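Local coordinates for putative transcriptional regulator (Streptomyces coelicolor, PDB 2HXI), which probably binds regulatory DNA as a dimeric transcriptional regulator of the TetR family, at residues Q33-A38 with R78-R83; I84-M89 with S133-E138; Q100-V105 with Q142-S147; Q118-W123 with S167-E172; I163-L168 with A221-I226. All blocks are in the same frame, centred on the assembly; numbering follows the deposited sequence.

Contact 1: residues Q33-A38 with R78-R83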
# COMPACT_ATOMS: atom_id res chain seq x y z
N GLN B 33 -9.67 -23.91 -14.33
CA GLN B 33 -9.97 -23.34 -15.65
C GLN B 33 -10.80 -22.03 -15.64
O GLN B 33 -10.55 -21.10 -16.43
CB GLN B 33 -10.64 -24.40 -16.53
CG GLN B 33 -9.69 -25.51 -16.93
CD GLN B 33 -10.40 -26.59 -17.61
OE1 GLN B 33 -11.37 -27.15 -17.06
NE2 GLN B 33 -9.99 -26.88 -18.84
N ILE B 34 -11.83 -22.00 -14.81
CA ILE B 34 -12.63 -20.80 -14.61
C ILE B 34 -11.72 -19.63 -14.14
O ILE B 34 -11.79 -18.52 -14.69
CB ILE B 34 -13.77 -21.09 -13.58
CG1 ILE B 34 -14.73 -22.19 -14.16
CG2 ILE B 34 -14.52 -19.82 -13.26
CD1 ILE B 34 -15.75 -22.74 -13.08
N LEU B 35 -10.88 -19.90 -13.13
CA LEU B 35 -10.02 -18.86 -12.55
C LEU B 35 -9.02 -18.31 -13.58
O LEU B 35 -8.79 -17.08 -13.63
CB LEU B 35 -9.26 -19.48 -11.37
CG LEU B 35 -10.21 -19.85 -10.24
CD1 LEU B 35 -9.40 -20.65 -9.21
CD2 LEU B 35 -10.85 -18.71 -9.63
N ASP B 36 -8.45 -19.19 -14.38
CA ASP B 36 -7.55 -18.82 -15.45
C ASP B 36 -8.24 -18.02 -16.58
O ASP B 36 -7.67 -17.08 -17.15
CB ASP B 36 -6.84 -20.05 -16.02
CG ASP B 36 -5.65 -20.52 -15.16
OD1 ASP B 36 -5.27 -19.86 -14.15
OD2 ASP B 36 -5.13 -21.60 -15.49
N ALA B 37 -9.48 -18.39 -16.90
CA ALA B 37 -10.23 -17.57 -17.87
C ALA B 37 -10.45 -16.18 -17.31
O ALA B 37 -10.34 -15.14 -18.00
CB ALA B 37 -11.57 -18.24 -18.22
N ALA B 38 -10.80 -16.13 -16.02
CA ALA B 38 -11.05 -14.85 -15.38
C ALA B 38 -9.81 -13.96 -15.35
O ALA B 38 -9.91 -12.77 -15.55
CB ALA B 38 -11.55 -15.04 -13.97
N ARG B 78 -10.60 -13.28 -4.98
CA ARG B 78 -9.47 -13.81 -4.20
C ARG B 78 -8.90 -15.03 -4.86
O ARG B 78 -7.69 -15.21 -4.90
CB ARG B 78 -9.91 -14.24 -2.78
CG ARG B 78 -10.35 -13.14 -1.86
CD ARG B 78 -10.53 -13.76 -0.48
NE ARG B 78 -9.29 -14.29 0.10
CZ ARG B 78 -9.24 -15.33 0.95
NH1 ARG B 78 -10.36 -15.97 1.28
NH2 ARG B 78 -8.09 -15.74 1.47
N ALA B 79 -9.78 -15.89 -5.39
CA ALA B 79 -9.37 -17.13 -5.96
C ALA B 79 -8.61 -16.86 -7.25
O ALA B 79 -7.63 -17.50 -7.55
CB ALA B 79 -10.58 -18.03 -6.21
N VAL B 80 -9.06 -15.85 -7.99
CA VAL B 80 -8.30 -15.45 -9.16
C VAL B 80 -6.91 -14.83 -8.74
O VAL B 80 -5.91 -15.07 -9.38
CB VAL B 80 -9.08 -14.39 -9.97
CG1 VAL B 80 -8.30 -14.11 -11.23
CG2 VAL B 80 -10.50 -14.95 -10.36
N ALA B 81 -6.89 -14.01 -7.70
CA ALA B 81 -5.61 -13.42 -7.22
C ALA B 81 -4.63 -14.57 -6.89
O ALA B 81 -3.43 -14.51 -7.24
CB ALA B 81 -5.83 -12.53 -6.08
N ASP B 82 -5.13 -15.67 -6.34
CA ASP B 82 -4.28 -16.85 -6.11
C ASP B 82 -3.63 -17.35 -7.37
O ASP B 82 -2.46 -17.76 -7.35
CB ASP B 82 -5.01 -18.01 -5.38
CG ASP B 82 -4.00 -19.07 -4.87
OD1 ASP B 82 -3.46 -18.85 -3.75
OD2 ASP B 82 -3.69 -20.06 -5.61
N ARG B 83 -4.35 -17.34 -8.50
CA ARG B 83 -3.77 -17.79 -9.74
C ARG B 83 -2.59 -16.92 -10.15
O ARG B 83 -1.68 -17.39 -10.85
CB ARG B 83 -4.81 -17.81 -10.89
CG ARG B 83 -6.10 -18.46 -10.57
CD ARG B 83 -5.83 -19.95 -10.23
NE ARG B 83 -5.26 -20.72 -11.37
CZ ARG B 83 -4.90 -22.00 -11.29
NH1 ARG B 83 -4.99 -22.65 -10.10
NH2 ARG B 83 -4.44 -22.64 -12.37
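In the N-terminal DNA-binding region of this TetR-family regulator, Leu35 on helix 31-43 packs against Ala79, Val80 and Arg83 of helix 73-88, the helix that follows the predicted helix-turn-helix and leads on into the C-terminal domain. The two axes cross at 82° and approach to 8.9 Å, a spacing that the small alanines at the crossing permit. Leu35 lies at the centre of the contact. Its CD2 presses on Ala79 CB at 3.5 Å, tighter than usual for two carbons, and the same methyl lies 3.8 Å from Val80 CG2. That valine methyl also meets Ala38 CB at 3.8 Å, while Phe70 also packs on Leu35. Leucine and valine, both apolar, suit this buried seam.

At the margin Arg83 bends at both chi2 and chi3, which folds its aliphatic part over Leu35, with CG 3.4 Å from Leu35 CB, and turns the guanidinium back to Asp36. Were the arginine an alanine, the Asp36 carboxylate would probably lose this partner and one flank of Leu35 its cover. The salt bridge rests mainly on one bond: Arg83 NE reaches Asp36 OD1 at 2.9 Å with an N-H...O angle of 160°, in the guanidinium plane but from above the carboxylate plane, while NH2 adds only weak bonds to OD1 and OD2.

Contact 2: residues I84-M89 with S133-E138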
# COMPACT_ATOMS: atom_id res chain seq x y z
N ILE B 84 -2.66 -15.61 -9.82
CA ILE B 84 -1.56 -14.69 -10.10
C ILE B 84 -0.33 -15.03 -9.26
O ILE B 84 0.79 -15.00 -9.78
CB ILE B 84 -1.95 -13.18 -9.85
CG1 ILE B 84 -3.21 -12.78 -10.68
CG2 ILE B 84 -0.81 -12.24 -10.18
CD1 ILE B 84 -3.14 -13.06 -12.16
N LEU B 85 -0.54 -15.34 -7.98
CA LEU B 85 0.60 -15.86 -7.21
C LEU B 85 1.19 -17.11 -7.88
O LEU B 85 2.40 -17.28 -7.93
CB LEU B 85 0.15 -16.19 -5.79
CG LEU B 85 -0.44 -15.07 -4.95
CD1 LEU B 85 -0.88 -15.60 -3.55
CD2 LEU B 85 0.61 -14.02 -4.82
N LEU B 86 0.32 -18.01 -8.35
CA LEU B 86 0.79 -19.25 -8.90
C LEU B 86 1.68 -19.00 -10.10
O LEU B 86 2.80 -19.55 -10.20
CB LEU B 86 -0.41 -20.15 -9.25
CG LEU B 86 -0.05 -21.53 -9.83
CD1 LEU B 86 0.73 -22.37 -8.85
CD2 LEU B 86 -1.33 -22.26 -10.24
N SER B 87 1.23 -18.11 -10.99
CA SER B 87 2.06 -17.78 -12.15
C SER B 87 3.31 -17.00 -11.77
O SER B 87 4.35 -17.14 -12.43
CB SER B 87 1.27 -17.12 -13.29
OG SER B 87 0.75 -15.87 -12.92
N ALA B 88 3.23 -16.18 -10.72
CA ALA B 88 4.44 -15.50 -10.26
C ALA B 88 5.55 -16.49 -9.98
O ALA B 88 6.76 -16.19 -10.19
CB ALA B 88 4.17 -14.62 -9.03
N MSE B 89 5.17 -17.67 -9.49
CA MSE B 89 6.09 -18.67 -8.97
C MSE B 89 6.45 -19.66 -10.07
O MSE B 89 7.33 -20.49 -9.88
CB MSE B 89 5.49 -19.36 -7.73
CG MSE B 89 5.27 -18.41 -6.50
SE MSE B 89 7.00 -17.51 -5.98
CE MSE B 89 8.00 -19.00 -5.35
N SER B 133 -0.58 -19.16 -3.16
CA SER B 133 -0.17 -18.61 -1.89
C SER B 133 0.75 -19.61 -1.25
O SER B 133 1.76 -19.23 -0.65
CB SER B 133 -1.34 -18.35 -0.96
OG SER B 133 -1.94 -17.10 -1.28
N ARG B 134 0.38 -20.90 -1.30
CA ARG B 134 1.24 -21.89 -0.67
C ARG B 134 2.69 -21.92 -1.22
O ARG B 134 3.66 -21.98 -0.42
CB ARG B 134 0.59 -23.29 -0.64
CG ARG B 134 -0.59 -23.36 0.37
CD ARG B 134 -1.21 -24.78 0.38
NE ARG B 134 -2.28 -24.94 1.38
CZ ARG B 134 -3.60 -24.97 1.11
NH1 ARG B 134 -4.05 -24.88 -0.15
NH2 ARG B 134 -4.48 -25.05 2.09
N LEU B 135 2.85 -21.91 -2.54
CA LEU B 135 4.18 -21.91 -3.13
C LEU B 135 4.98 -20.68 -2.73
O LEU B 135 6.23 -20.72 -2.48
CB LEU B 135 4.13 -21.93 -4.64
CG LEU B 135 3.80 -23.27 -5.26
CD1 LEU B 135 3.58 -23.12 -6.78
CD2 LEU B 135 4.97 -24.25 -4.98
N MSE B 136 4.30 -19.55 -2.72
CA MSE B 136 4.98 -18.30 -2.36
C MSE B 136 5.37 -18.33 -0.89
O MSE B 136 6.52 -18.00 -0.52
CB MSE B 136 4.09 -17.07 -2.74
CG MSE B 136 4.74 -15.72 -2.25
SE MSE B 136 4.44 -15.26 -0.41
CE MSE B 136 2.49 -14.99 -0.41
N MSE B 137 4.41 -18.72 -0.01
CA MSE B 137 4.68 -18.83 1.39
C MSE B 137 5.77 -19.80 1.71
O MSE B 137 6.60 -19.46 2.56
CB MSE B 137 3.40 -19.18 2.13
CG MSE B 137 2.47 -17.97 2.11
SE MSE B 137 0.70 -18.63 2.78
CE MSE B 137 1.09 -18.23 4.56
N GLU B 138 5.79 -20.97 1.02
CA GLU B 138 6.81 -22.01 1.29
C GLU B 138 8.21 -21.37 1.04
O GLU B 138 9.17 -21.54 1.82
CB GLU B 138 6.58 -23.25 0.41
CG GLU B 138 7.63 -24.34 0.66
CD GLU B 138 7.58 -24.91 2.09
OE1 GLU B 138 6.60 -24.73 2.85
OE2 GLU B 138 8.57 -25.56 2.43
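Leu86 and Met89 on one side and Leu135 and Met136 on the other form most of the first shell of this contact, where the C-terminal part of helix 73-88 packs on helix 131-146. Leu86 CD1 meets Leu135 CD1 at 3.6 Å, methyl to methyl. The leucine arrives there because its CG stands anti to the backbone N (chi1 -179°), which swings the branch across to the neighbouring helix. Selenomethionine Met89 doubles back at chi2 and chi3 and slides past Leu135 in the opposite direction: its CG lies 4.1 Å from Leu135 CB and 4.2 Å from Met136 CB, while its CE rests 3.8 Å from Leu135 O. A flexible unbranched chain can fold in this way to follow the side of the helix. Leu85 closes the other end over Ser133. The 2.9 Å separation of Leu85 CD1 from Ser133 OG is too short for an ordinary carbon-oxygen contact, and its exact value is doubtful; the hydroxyl has its hydrogen bond with Ser128 OG.

Farther out, Leu109 and Trp123 pack on Leu85, and Tyr158 of helix 154-173 backs Met136. Helix 131-146 is also held from beyond: Phe202 of the second subunit packs on Leu135, and Glu138 accepts hydrogen bonds from backbone N atoms of Ala204 and Leu205 of that subunit. No hydrogen bond joins the two segments, which meet through apolar packing; directional bonds between the same helices come from just outside, such as Asp82 to Ser133 N, so shape and polar anchoring probably act together.

Contact 3: residues Q100-V105 with Q142-S147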
# COMPACT_ATOMS: atom_id res chain seq x y z
N GLN B 100 18.71 -12.83 -1.50
CA GLN B 100 18.50 -12.85 -2.94
C GLN B 100 17.15 -13.55 -3.28
O GLN B 100 16.37 -13.08 -4.15
CB GLN B 100 19.62 -13.60 -3.59
CG GLN B 100 20.87 -12.74 -3.54
CD GLN B 100 22.03 -13.40 -4.23
OE1 GLN B 100 22.44 -14.52 -3.87
NE2 GLN B 100 22.55 -12.73 -5.28
N ARG B 101 16.86 -14.60 -2.51
CA ARG B 101 15.63 -15.41 -2.71
C ARG B 101 14.40 -14.57 -2.35
O ARG B 101 13.42 -14.49 -3.15
CB ARG B 101 15.70 -16.67 -1.82
CG ARG B 101 16.71 -17.70 -2.37
CD ARG B 101 16.99 -18.81 -1.33
NE ARG B 101 15.81 -19.63 -1.08
CZ ARG B 101 15.77 -20.60 -0.16
NH1 ARG B 101 16.85 -20.81 0.59
NH2 ARG B 101 14.66 -21.35 -0.02
N LEU B 102 14.45 -13.87 -1.23
CA LEU B 102 13.28 -13.06 -0.83
C LEU B 102 13.08 -11.93 -1.82
O LEU B 102 11.95 -11.62 -2.16
CB LEU B 102 13.49 -12.50 0.61
CG LEU B 102 13.46 -13.54 1.76
CD1 LEU B 102 13.76 -12.81 3.09
CD2 LEU B 102 12.05 -14.26 1.72
N THR B 103 14.19 -11.39 -2.34
CA THR B 103 14.12 -10.26 -3.31
C THR B 103 13.53 -10.77 -4.61
O THR B 103 12.65 -10.13 -5.18
CB THR B 103 15.54 -9.62 -3.50
OG1 THR B 103 16.01 -9.14 -2.23
CG2 THR B 103 15.42 -8.45 -4.48
N ALA B 104 13.99 -11.95 -5.03
CA ALA B 104 13.47 -12.56 -6.26
C ALA B 104 11.97 -12.83 -6.20
O ALA B 104 11.25 -12.57 -7.17
CB ALA B 104 14.32 -13.83 -6.64
N VAL B 105 11.51 -13.40 -5.11
CA VAL B 105 10.09 -13.57 -4.95
C VAL B 105 9.32 -12.21 -4.99
O VAL B 105 8.34 -12.07 -5.69
CB VAL B 105 9.78 -14.33 -3.65
CG1 VAL B 105 8.24 -14.33 -3.32
CG2 VAL B 105 10.34 -15.75 -3.73
N GLN B 142 11.08 -20.76 3.87
CA GLN B 142 12.35 -21.48 3.76
C GLN B 142 13.49 -20.46 3.77
O GLN B 142 14.51 -20.65 4.43
CB GLN B 142 12.38 -22.34 2.47
CG GLN B 142 11.49 -23.56 2.54
CD GLN B 142 12.05 -24.66 3.48
OE1 GLN B 142 13.12 -24.50 4.09
NE2 GLN B 142 11.34 -25.76 3.58
N ALA B 143 13.31 -19.38 3.01
CA ALA B 143 14.32 -18.28 3.03
C ALA B 143 14.56 -17.67 4.42
O ALA B 143 15.72 -17.50 4.82
CB ALA B 143 13.97 -17.19 1.99
N LEU B 144 13.48 -17.42 5.14
CA LEU B 144 13.58 -16.89 6.52
C LEU B 144 14.30 -17.93 7.44
O LEU B 144 15.15 -17.57 8.27
CB LEU B 144 12.20 -16.56 7.06
CG LEU B 144 11.62 -15.25 6.39
CD1 LEU B 144 10.12 -15.05 6.74
CD2 LEU B 144 12.50 -13.93 6.76
N ARG B 145 14.00 -19.23 7.26
CA ARG B 145 14.76 -20.22 8.03
C ARG B 145 16.21 -20.20 7.68
O ARG B 145 17.06 -20.32 8.54
CB ARG B 145 14.22 -21.66 7.84
CG ARG B 145 12.95 -21.84 8.68
CD ARG B 145 12.45 -23.31 8.60
NE ARG B 145 11.77 -23.70 9.86
CZ ARG B 145 11.11 -24.87 10.02
NH1 ARG B 145 11.01 -25.70 9.03
NH2 ARG B 145 10.54 -25.14 11.17
N ALA B 146 16.48 -20.07 6.37
CA ALA B 146 17.87 -20.04 5.88
C ALA B 146 18.72 -18.93 6.46
O ALA B 146 19.94 -19.11 6.64
CB ALA B 146 17.90 -19.97 4.40
N SER B 147 18.07 -17.82 6.80
CA SER B 147 18.73 -16.65 7.41
C SER B 147 19.29 -16.97 8.79
O SER B 147 20.13 -16.23 9.30
CB SER B 147 17.73 -15.48 7.52
OG SER B 147 16.84 -15.62 8.63
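A single bend at chi3 (66°) in an otherwise extended Arg101 carries its guanidinium across to Gln142, Ala143 and Ala146. NH2 comes within 3.5 Å of Gln142 CB, and NH1 within 4.0 Å of Ala146 CB. Ala143 N lies over one face of the guanidinium, 3.8 Å above its plane and displaced toward the rim. The charged group makes no hydrogen bond to residues 142-147; its salt bridge goes from NE to Glu139, one turn earlier on the same helix. The Gln142 amide is turned only 18° from the guanidinium plane, but its NE2 bonds to Glu138 instead. A leucine in place of Arg101 would probably leave the Glu139 carboxylate without its mate and take the flat cover from Ala143.

Helices 98-113 and 131-146 run nearly antiparallel here, 157° between directions and 9.7 Å between axes, in the all-helical C-terminal domain of the TetR fold. On the inner side Leu102 supplies the apolar contact. Its CD2 sits 3.5 Å from Ala143 CB, where a bare methyl leaves room for the leucine branch, and its CD1 meets Leu144 CD2 at 4.0 Å, the two leucines crossing at about a right angle. Leu161, Leu231 and Leu234 extend this core onto helices 154-173 and 219-237.

Contact 4: residues Q118-W123 with S167-E172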
# COMPACT_ATOMS: atom_id res chain seq x y z
N GLN B 118 -6.54 -4.53 -10.32
CA GLN B 118 -7.71 -4.93 -9.55
C GLN B 118 -7.41 -6.12 -8.58
O GLN B 118 -7.67 -6.06 -7.37
CB GLN B 118 -8.88 -5.26 -10.45
CG GLN B 118 -10.09 -5.60 -9.63
CD GLN B 118 -11.39 -5.68 -10.45
OE1 GLN B 118 -11.45 -5.30 -11.63
NE2 GLN B 118 -12.45 -6.20 -9.80
N LEU B 119 -6.77 -7.15 -9.13
CA LEU B 119 -6.41 -8.34 -8.34
C LEU B 119 -5.37 -7.96 -7.29
O LEU B 119 -5.37 -8.50 -6.19
CB LEU B 119 -5.92 -9.45 -9.29
CG LEU B 119 -7.01 -10.10 -10.19
CD1 LEU B 119 -6.43 -11.15 -11.08
CD2 LEU B 119 -8.18 -10.71 -9.34
N ALA B 120 -4.51 -7.00 -7.60
CA ALA B 120 -3.45 -6.57 -6.67
C ALA B 120 -4.11 -6.05 -5.39
O ALA B 120 -3.66 -6.36 -4.29
CB ALA B 120 -2.59 -5.51 -7.27
N ALA B 121 -5.17 -5.28 -5.58
CA ALA B 121 -5.97 -4.72 -4.47
C ALA B 121 -6.64 -5.80 -3.60
O ALA B 121 -6.68 -5.72 -2.36
CB ALA B 121 -7.02 -3.77 -5.05
N VAL B 122 -7.24 -6.79 -4.26
CA VAL B 122 -7.92 -7.85 -3.59
C VAL B 122 -6.90 -8.61 -2.78
O VAL B 122 -7.16 -8.95 -1.61
CB VAL B 122 -8.67 -8.82 -4.55
CG1 VAL B 122 -9.23 -10.04 -3.76
CG2 VAL B 122 -9.83 -8.09 -5.29
N TRP B 123 -5.76 -8.93 -3.38
CA TRP B 123 -4.77 -9.75 -2.67
C TRP B 123 -4.20 -8.99 -1.48
O TRP B 123 -4.04 -9.54 -0.38
CB TRP B 123 -3.62 -10.17 -3.60
CG TRP B 123 -2.46 -10.85 -2.89
CD1 TRP B 123 -2.48 -12.01 -2.16
CD2 TRP B 123 -1.10 -10.37 -2.84
NE1 TRP B 123 -1.23 -12.28 -1.65
CE2 TRP B 123 -0.36 -11.29 -2.05
CE3 TRP B 123 -0.45 -9.25 -3.38
CZ2 TRP B 123 0.99 -11.14 -1.82
CZ3 TRP B 123 0.91 -9.11 -3.16
CH2 TRP B 123 1.61 -10.04 -2.37
N SER B 167 1.60 -4.22 0.39
CA SER B 167 1.17 -2.83 0.54
C SER B 167 1.77 -2.01 -0.57
O SER B 167 1.07 -1.18 -1.13
CB SER B 167 1.63 -2.23 1.85
OG SER B 167 0.82 -2.79 2.93
N LEU B 168 3.05 -2.24 -0.88
CA LEU B 168 3.74 -1.47 -1.92
C LEU B 168 3.14 -1.78 -3.30
O LEU B 168 2.94 -0.86 -4.15
CB LEU B 168 5.22 -1.78 -1.93
CG LEU B 168 6.02 -1.24 -0.73
CD1 LEU B 168 7.42 -1.86 -0.65
CD2 LEU B 168 6.01 0.35 -0.70
N ILE B 169 2.81 -3.05 -3.51
CA ILE B 169 2.24 -3.49 -4.80
C ILE B 169 0.83 -2.92 -4.97
O ILE B 169 0.53 -2.38 -6.04
CB ILE B 169 2.28 -5.05 -4.95
CG1 ILE B 169 3.74 -5.53 -5.11
CG2 ILE B 169 1.44 -5.47 -6.22
CD1 ILE B 169 3.94 -7.11 -5.02
N THR B 170 -0.02 -2.98 -3.95
CA THR B 170 -1.36 -2.42 -4.08
C THR B 170 -1.33 -0.90 -4.32
O THR B 170 -2.07 -0.37 -5.17
CB THR B 170 -2.31 -2.84 -2.96
OG1 THR B 170 -1.92 -2.29 -1.73
CG2 THR B 170 -2.29 -4.32 -2.75
N ALA B 171 -0.45 -0.19 -3.60
CA ALA B 171 -0.37 1.25 -3.76
C ALA B 171 0.08 1.68 -5.13
O ALA B 171 -0.42 2.67 -5.66
CB ALA B 171 0.54 1.87 -2.67
N GLU B 172 1.01 0.95 -5.72
CA GLU B 172 1.58 1.34 -6.99
C GLU B 172 0.55 1.25 -8.14
O GLU B 172 0.60 2.06 -9.10
CB GLU B 172 2.83 0.52 -7.29
CG GLU B 172 3.46 0.82 -8.63
CD GLU B 172 4.70 0.01 -8.86
OE1 GLU B 172 5.09 -0.73 -7.93
OE2 GLU B 172 5.33 0.16 -9.93
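Trp123 turns the edge of its indole, not a face, to Ile169: CZ3 lies 4.1 Å from Ile169 CD1, which sits near the ring plane. A chi1 of 171°, placing CG opposite the main-chain N, swings the six-membered ring toward helix 154-173, while Phe113 stacks on the indole. Ile169 answers with two branches. The long one ends in CD1 at the ring, and the short one brings CG2 to 4.2 Å from Ala120 CB; a beta-branched residue can thus serve two neighbours at once.

The segments belong to helices 117-126 and 154-173 in the buried middle of the TetR-type C-terminal domain, where they run roughly antiparallel (143°) with their axes just 8.5 Å apart. Alanines on the first helix make that closeness possible, the CA atoms of Ala121 and Thr170 lying 5.2 Å from each other. Thr170 points its methyl CG2 at the Ala120 carbonyl; the modelled 2.9 Å from CG2 to Ala120 O is shorter than such contacts normally are and is doubtful in detail. Its hydroxyl turns back to its own helix, OG1 donating to Ser167 O at 3.2 Å from above the carbonyl plane, on the same face as the helical bond from Ala171 N. Beyond Thr170 lies Ala171 of the second subunit.

Contact 5: residues I163-L168 with A221-I226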
# COMPACT_ATOMS: atom_id res chain seq x y z
N ILE B 163 3.12 -8.09 4.45
CA ILE B 163 2.42 -6.79 4.54
C ILE B 163 3.20 -5.69 3.76
O ILE B 163 2.63 -4.93 3.01
CB ILE B 163 2.25 -6.35 5.96
CG1 ILE B 163 1.08 -7.15 6.61
CG2 ILE B 163 1.93 -4.83 6.01
CD1 ILE B 163 0.93 -7.05 8.11
N LEU B 164 4.50 -5.61 3.97
CA LEU B 164 5.29 -4.59 3.24
C LEU B 164 5.16 -4.76 1.71
O LEU B 164 4.80 -3.81 1.00
CB LEU B 164 6.74 -4.67 3.66
CG LEU B 164 7.70 -3.73 2.99
CD1 LEU B 164 7.35 -2.23 3.00
CD2 LEU B 164 9.11 -3.89 3.47
N ILE B 165 5.47 -5.94 1.22
CA ILE B 165 5.49 -6.22 -0.24
C ILE B 165 4.12 -5.96 -0.87
O ILE B 165 3.98 -5.25 -1.89
CB ILE B 165 5.92 -7.68 -0.52
CG1 ILE B 165 7.38 -7.85 -0.14
CG2 ILE B 165 5.75 -8.02 -2.03
CD1 ILE B 165 7.85 -9.30 -0.08
N SER B 166 3.11 -6.57 -0.27
CA SER B 166 1.72 -6.37 -0.71
C SER B 166 1.24 -4.94 -0.67
O SER B 166 0.62 -4.45 -1.62
CB SER B 166 0.79 -7.35 0.02
OG SER B 166 0.60 -6.98 1.38
N SER B 167 1.60 -4.22 0.39
CA SER B 167 1.17 -2.83 0.54
C SER B 167 1.77 -2.01 -0.57
O SER B 167 1.07 -1.18 -1.13
CB SER B 167 1.63 -2.23 1.85
OG SER B 167 0.82 -2.79 2.93
N LEU B 168 3.05 -2.24 -0.88
CA LEU B 168 3.74 -1.47 -1.92
C LEU B 168 3.14 -1.78 -3.30
O LEU B 168 2.94 -0.86 -4.15
CB LEU B 168 5.22 -1.78 -1.93
CG LEU B 168 6.02 -1.24 -0.73
CD1 LEU B 168 7.42 -1.86 -0.65
CD2 LEU B 168 6.01 0.35 -0.70
N ALA B 221 12.07 1.70 -8.56
CA ALA B 221 13.28 1.89 -7.76
C ALA B 221 12.95 1.99 -6.27
O ALA B 221 13.70 1.43 -5.41
CB ALA B 221 14.07 3.19 -8.23
N ALA B 222 11.88 2.75 -5.97
CA ALA B 222 11.44 2.91 -4.56
C ALA B 222 11.12 1.51 -4.01
O ALA B 222 11.61 1.17 -2.93
CB ALA B 222 10.23 3.77 -4.45
N PHE B 223 10.36 0.69 -4.76
CA PHE B 223 10.08 -0.71 -4.31
C PHE B 223 11.37 -1.45 -3.90
O PHE B 223 11.49 -2.00 -2.80
CB PHE B 223 9.44 -1.51 -5.45
CG PHE B 223 9.06 -2.95 -5.04
CD1 PHE B 223 7.82 -3.16 -4.43
CD2 PHE B 223 9.87 -4.02 -5.37
CE1 PHE B 223 7.42 -4.45 -4.08
CE2 PHE B 223 9.47 -5.29 -5.07
CZ PHE B 223 8.24 -5.49 -4.41
N GLU B 224 12.34 -1.49 -4.80
CA GLU B 224 13.56 -2.20 -4.54
C GLU B 224 14.35 -1.67 -3.34
O GLU B 224 14.89 -2.44 -2.53
CB GLU B 224 14.38 -2.18 -5.82
CG GLU B 224 13.72 -3.11 -6.86
CD GLU B 224 14.49 -3.18 -8.16
OE1 GLU B 224 15.73 -3.32 -8.10
OE2 GLU B 224 13.82 -3.13 -9.23
N GLU B 225 14.40 -0.35 -3.19
CA GLU B 225 15.18 0.28 -2.11
C GLU B 225 14.53 0.11 -0.74
O GLU B 225 15.20 -0.10 0.29
CB GLU B 225 15.44 1.76 -2.42
CG GLU B 225 16.43 1.94 -3.58
CD GLU B 225 16.48 3.39 -4.08
OE1 GLU B 225 16.29 4.30 -3.27
OE2 GLU B 225 16.73 3.56 -5.32
N ILE B 226 13.23 0.16 -0.75
CA ILE B 226 12.47 -0.02 0.50
C ILE B 226 12.56 -1.49 0.90
O ILE B 226 12.73 -1.84 2.10
CB ILE B 226 11.00 0.45 0.30
CG1 ILE B 226 10.87 1.99 0.15
CG2 ILE B 226 10.10 -0.06 1.43
CD1 ILE B 226 9.56 2.42 -0.47
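Phe223, Leu168 and Ile226 form the centre of the packing between helices 154-173 and 219-237, the pair that in TetR-family proteins typically builds the four-helix dimer interface. The two segments run almost exactly antiparallel, at 172°, but their axes stand 11.0 Å apart, a separation bridged by large apolar side chains. Phe223 reaches over with its ring edge. CD1 lies 3.9 Å from Leu168 CB, near the ring plane, and on the same rim CE1 comes to 4.2 Å from Ile165 O. The ring is sent this way by chi1 of -177°, which puts CG anti to the backbone N; Leu107 and Arg110 of helix 98-113 pack on it as well.

Ile226, one turn further on, meets both Leu164 and Leu168, and its CD1 runs on to Leu168 CD2 at 4.1 Å. Leu164 in turn touches Leu164 of the second subunit, and Glu225, on a more exposed side of its helix, forms a salt bridge with Arg160 of that subunit. With its two branches the isoleucine can touch more than one leucine: Ile226 CG2 rests against a neighbouring pair of methyls, 3.8 Å from both Leu164 CD1 and Leu168 CD1.

In the fold
Contacts 1 and 2 follow each other along helix 73-88, with centres 13 Å apart, and are tied where Asp82 OD1 meets Ser133 N at 3.0 Å, probably in a hydrogen bond. Contact 4 backs both: Leu119 CD1 packs on Val80 CG1 at 3.5 Å and on Ile84 CG1 at 3.6 Å. Contacts 4 and 5 share Ser167 and Leu168, and their centres are about 11 Å apart. Of the other contacts, contact 3 lies farthest from contact 1, about 26 Å between centres, and joins contact 2 through Met136 and Val105. A continuous packed path thus runs from the predicted DNA-binding end to the dimer interface, with contacts 2 to 5 all touching the second subunit.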